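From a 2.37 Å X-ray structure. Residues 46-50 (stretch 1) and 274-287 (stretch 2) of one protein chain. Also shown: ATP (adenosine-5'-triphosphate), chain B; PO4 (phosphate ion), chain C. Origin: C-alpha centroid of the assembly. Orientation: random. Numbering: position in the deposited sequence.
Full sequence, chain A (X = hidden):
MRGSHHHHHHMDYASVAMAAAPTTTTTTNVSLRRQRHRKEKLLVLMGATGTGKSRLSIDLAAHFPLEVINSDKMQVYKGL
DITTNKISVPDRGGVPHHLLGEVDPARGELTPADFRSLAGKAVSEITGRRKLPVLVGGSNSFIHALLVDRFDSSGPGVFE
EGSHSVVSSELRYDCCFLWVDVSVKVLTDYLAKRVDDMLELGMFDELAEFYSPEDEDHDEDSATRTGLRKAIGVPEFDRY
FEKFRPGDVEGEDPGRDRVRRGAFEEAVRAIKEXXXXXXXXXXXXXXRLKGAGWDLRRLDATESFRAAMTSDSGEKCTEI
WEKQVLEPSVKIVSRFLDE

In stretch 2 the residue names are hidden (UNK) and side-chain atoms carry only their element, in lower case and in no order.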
# COMPACT_ATOMS: atom_id res chain seq x y z
N MET A 46 -6.22 -7.96 3.41
CA MET A 46 -5.09 -8.34 2.59
C MET A 46 -5.28 -8.29 1.06
O MET A 46 -6.39 -8.32 0.52
CB MET A 46 -4.68 -9.76 2.94
CG MET A 46 -3.84 -9.87 4.20
SD MET A 46 -3.38 -11.62 4.51
CE MET A 46 -4.90 -12.23 4.06
N GLY A 47 -4.14 -8.23 0.38
CA GLY A 47 -4.14 -8.17 -1.06
C GLY A 47 -2.95 -7.37 -1.59
O GLY A 47 -2.28 -6.63 -0.85
N ALA A 48 -2.67 -7.57 -2.86
CA ALA A 48 -1.58 -6.85 -3.50
C ALA A 48 -1.90 -5.35 -3.50
O ALA A 48 -3.03 -4.94 -3.20
CB ALA A 48 -1.40 -7.34 -4.95
N THR A 49 -0.86 -4.57 -3.82
CA THR A 49 -0.88 -3.12 -3.93
C THR A 49 -1.97 -2.65 -4.88
O THR A 49 -2.11 -3.16 -5.99
CB THR A 49 0.46 -2.62 -4.47
OG1 THR A 49 0.37 -1.23 -4.82
CG2 THR A 49 0.89 -3.45 -5.69
N GLY A 50 -2.75 -1.68 -4.44
CA GLY A 50 -3.80 -1.15 -5.28
C GLY A 50 -5.04 -2.00 -5.43
O GLY A 50 -5.84 -1.69 -6.30
N UNK A 274 8.06 -2.03 -12.08
CA UNK A 274 8.41 -2.45 -10.73
C UNK A 274 7.16 -2.70 -9.89
O UNK A 274 7.14 -3.56 -9.04
o UNK A 274 11.06 -2.40 -11.36
c UNK A 274 9.32 -1.41 -10.08
n UNK A 274 11.48 -0.34 -10.60
c UNK A 274 10.71 -1.41 -10.73
N UNK A 275 6.11 -1.96 -10.20
CA UNK A 275 4.84 -2.00 -9.48
C UNK A 275 4.13 -3.28 -9.81
O UNK A 275 3.59 -3.96 -8.95
c UNK A 275 2.59 -0.94 -9.43
o UNK A 275 4.63 0.40 -9.40
c UNK A 275 4.02 -0.80 -9.91
N UNK A 276 4.19 -3.60 -11.10
CA UNK A 276 3.62 -4.77 -11.65
C UNK A 276 4.35 -5.98 -11.09
O UNK A 276 3.71 -6.96 -10.72
c UNK A 276 3.66 -4.65 -13.19
s UNK A 276 2.41 -3.38 -13.82
N UNK A 277 5.68 -5.93 -11.00
CA UNK A 277 6.42 -7.05 -10.44
C UNK A 277 6.14 -7.22 -8.96
O UNK A 277 6.07 -8.33 -8.46
c UNK A 277 7.92 -6.85 -10.64
c UNK A 277 8.41 -7.29 -11.99
n UNK A 277 8.78 -8.28 -13.91
c UNK A 277 9.57 -7.22 -13.85
c UNK A 277 8.05 -8.35 -12.75
n UNK A 277 9.37 -6.61 -12.70
N UNK A 278 6.04 -6.09 -8.24
CA UNK A 278 5.76 -6.13 -6.80
C UNK A 278 4.40 -6.81 -6.60
O UNK A 278 4.22 -7.60 -5.68
c UNK A 278 5.22 -4.66 -4.77
c UNK A 278 5.73 -4.71 -6.21
c UNK A 278 5.07 -3.22 -4.30
c UNK A 278 6.15 -5.46 -3.85
N UNK A 279 3.46 -6.51 -7.50
CA UNK A 279 2.13 -7.10 -7.40
C UNK A 279 2.20 -8.64 -7.48
O UNK A 279 1.53 -9.37 -6.73
c UNK A 279 1.18 -6.52 -8.51
N UNK A 280 3.05 -9.11 -8.37
CA UNK A 280 3.21 -10.52 -8.56
C UNK A 280 3.81 -11.19 -7.36
O UNK A 280 3.39 -12.29 -6.97
c UNK A 280 4.06 -10.82 -9.79
c UNK A 280 4.09 -10.49 -13.64
n UNK A 280 2.67 -10.41 -14.03
c UNK A 280 3.57 -10.28 -11.12
c UNK A 280 4.30 -11.05 -12.23
N UNK A 281 4.81 -10.55 -6.77
CA UNK A 281 5.45 -11.16 -5.60
C UNK A 281 4.53 -11.18 -4.37
O UNK A 281 4.65 -12.06 -3.53
n UNK A 281 9.54 -6.42 -6.33
n UNK A 281 9.18 -8.60 -5.68
c UNK A 281 9.52 -7.71 -6.63
c UNK A 281 9.18 -10.06 -5.84
c UNK A 281 6.75 -10.44 -5.24
c UNK A 281 7.83 -10.65 -6.26
n UNK A 281 9.89 -8.11 -7.86
N UNK A 282 3.64 -10.20 -4.28
CA UNK A 282 2.70 -10.11 -3.18
C UNK A 282 1.66 -11.20 -3.24
O UNK A 282 1.37 -11.83 -2.23
c UNK A 282 2.32 -6.30 -2.75
c UNK A 282 2.97 -7.65 -2.73
c UNK A 282 2.03 -8.76 -3.20
n UNK A 282 2.52 -5.52 -1.67
o UNK A 282 1.66 -5.94 -3.72
N UNK A 283 1.12 -11.42 -4.44
CA UNK A 283 0.11 -12.43 -4.68
C UNK A 283 0.67 -13.82 -4.36
O UNK A 283 0.04 -14.57 -3.61
c UNK A 283 -1.18 -10.75 -7.92
c UNK A 283 -0.32 -12.39 -6.16
c UNK A 283 -1.07 -11.08 -6.43
c UNK A 283 -1.11 -13.60 -6.52
N UNK A 284 1.85 -14.14 -4.90
CA UNK A 284 2.44 -15.43 -4.65
C UNK A 284 2.63 -15.64 -3.18
O UNK A 284 2.38 -16.70 -2.61
N UNK A 285 3.10 -14.58 -2.54
CA UNK A 285 3.32 -14.57 -1.12
C UNK A 285 1.96 -14.84 -0.42
O UNK A 285 1.86 -15.67 0.50
c UNK A 285 3.87 -13.20 -0.80
c UNK A 285 6.39 -11.80 -0.43
c UNK A 285 5.23 -11.66 0.55
n UNK A 285 7.46 -10.78 -0.21
c UNK A 285 4.43 -12.96 0.58
N UNK A 286 0.91 -14.17 -0.86
CA UNK A 286 -0.39 -14.42 -0.25
C UNK A 286 -0.80 -15.87 -0.47
O UNK A 286 -1.32 -16.53 0.42
c UNK A 286 -1.23 -12.07 -0.26
c UNK A 286 -2.86 -14.01 -0.39
c UNK A 286 -1.82 -10.96 -1.09
c UNK A 286 -1.48 -13.48 -0.80
N UNK A 287 -0.56 -16.36 -1.67
CA UNK A 287 -0.88 -17.73 -1.96
C UNK A 287 -0.15 -18.67 -0.99
O UNK A 287 -0.68 -19.71 -0.65
c UNK A 287 -1.01 -17.41 -5.80
c UNK A 287 -0.54 -18.04 -3.43
c UNK A 287 -2.91 -18.01 -4.29
c UNK A 287 -1.52 -17.35 -4.38
PG ATP B . 9.96 -7.47 1.27
O1G ATP B . 10.26 -7.86 2.69
O2G ATP B . 10.94 -6.23 0.88
O3G ATP B . 10.27 -8.70 0.27
PB ATP B . 7.49 -6.94 2.36
O1B ATP B . 6.76 -8.14 2.65
O2B ATP B . 8.41 -6.63 3.57
O3B ATP B . 8.35 -7.09 1.03
PA ATP B . 6.00 -5.16 0.75
O1A ATP B . 5.77 -6.19 -0.25
O2A ATP B . 4.59 -4.37 0.93
O3A ATP B . 6.41 -5.72 2.25
O5' ATP B . 7.03 -4.01 0.25
C5' ATP B . 8.14 -4.51 -0.44
C4' ATP B . 8.68 -3.37 -1.28
O4' ATP B . 7.65 -2.94 -2.18
C3' ATP B . 9.06 -2.10 -0.49
O3' ATP B . 10.40 -2.18 -0.02
C2' ATP B . 8.84 -0.99 -1.52
O2' ATP B . 9.97 -0.83 -2.31
C1' ATP B . 7.67 -1.47 -2.36
N9 ATP B . 6.40 -0.86 -1.88
C8 ATP B . 5.48 -1.43 -1.01
N7 ATP B . 4.52 -0.58 -0.72
C5 ATP B . 4.75 0.59 -1.39
C6 ATP B . 4.09 1.89 -1.49
N6 ATP B . 2.94 2.19 -0.80
N1 ATP B . 4.66 2.82 -2.29
C2 ATP B . 5.77 2.57 -2.96
N3 ATP B . 6.41 1.40 -2.90
C4 ATP B . 5.96 0.41 -2.15
P PO4 C . -4.71 -0.44 -1.57
O1 PO4 C . -4.93 0.21 -0.25
O2 PO4 C . -3.25 -0.36 -1.92
O3 PO4 C . -5.13 -1.87 -1.51
O4 PO4 C . -5.50 0.25 -2.61

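Position 274 has two side-chain carbons, the second carrying one oxygen and one nitrogen. It lies far from stretch 1. This is an amide, Asn274. Position 275 has one carbon bearing an oxygen and a carbon. The branched hydroxyl side chain is Thr275; its backbone O lies 4.3 Å from Thr49 CG2. Position 276 has one carbon and one sulfur and points away from stretch 1: Cys276.

Position 277 has one carbon, then a five-membered ring of three carbons and two nitrogens. The imidazole is His277, exposed and out of reach. Position 278 has four carbons, forked at the second. One fork tip comes within 4.4 Å of Thr49 CG2. This is Leu278, and that tip is CD2. Leu278 CD2 also lies 3.4 Å from ATP O4'.

Position 279 has a single carbon, so it is Ala279. Its CB is 4.2 Å from Thr49 CG2 and 4.5 Å from Ala48 CB. The CA atoms of the two stretches are nearest each other here, with Ala48 CA and Ala279 CA 5.4 Å apart. Position 280 has four carbons in a row ending in nitrogen, directed away from the contact: Lys280. Position 281 has three carbons, a nitrogen, and a carbon carrying two more nitrogens. This guanidinium belongs to Arg281, which is exposed.

Position 282 has three carbons, the third carrying one oxygen and one nitrogen. The oxygen is 2.9 Å from Thr49 N. The longer amide is Gln282. Thr49 N donates a hydrogen bond to its OE1, with an N-H...acceptor angle of 160°.

Position 283 has four carbons, forked at the first, with one arm two carbons long. That pattern gives Ile283; its CG1 is 4.0 Å from Ala48 CB. Position 284 has no side-chain atoms: Gly284. Position 285 has four carbons in a row ending in nitrogen. This is Lys285, with NZ 3.5 Å from ATP O3G.

Position 286 has four carbons, forked at the first, with a two-carbon arm pointing at the loop. It is Ile286, whose CD1 lies 3.6 Å from Gly47 CA. Position 287 has four carbons, forked at the second, and is out of reach: Leu287.

The contact packs a loop against one side of a helix. Ala48 and Thr49 rest on Ala279, Gln282 and Ile283, while Ile286 covers Gly47. The one hydrogen bond across the stretches gives the Thr49 backbone N a partner within this largely apolar surface. Just beyond, Gly50 N donates a hydrogen bond to PO4 O2, at 2.9 Å.

Stretch 2, residues 274-287: NTCHLAKRQIGKIL
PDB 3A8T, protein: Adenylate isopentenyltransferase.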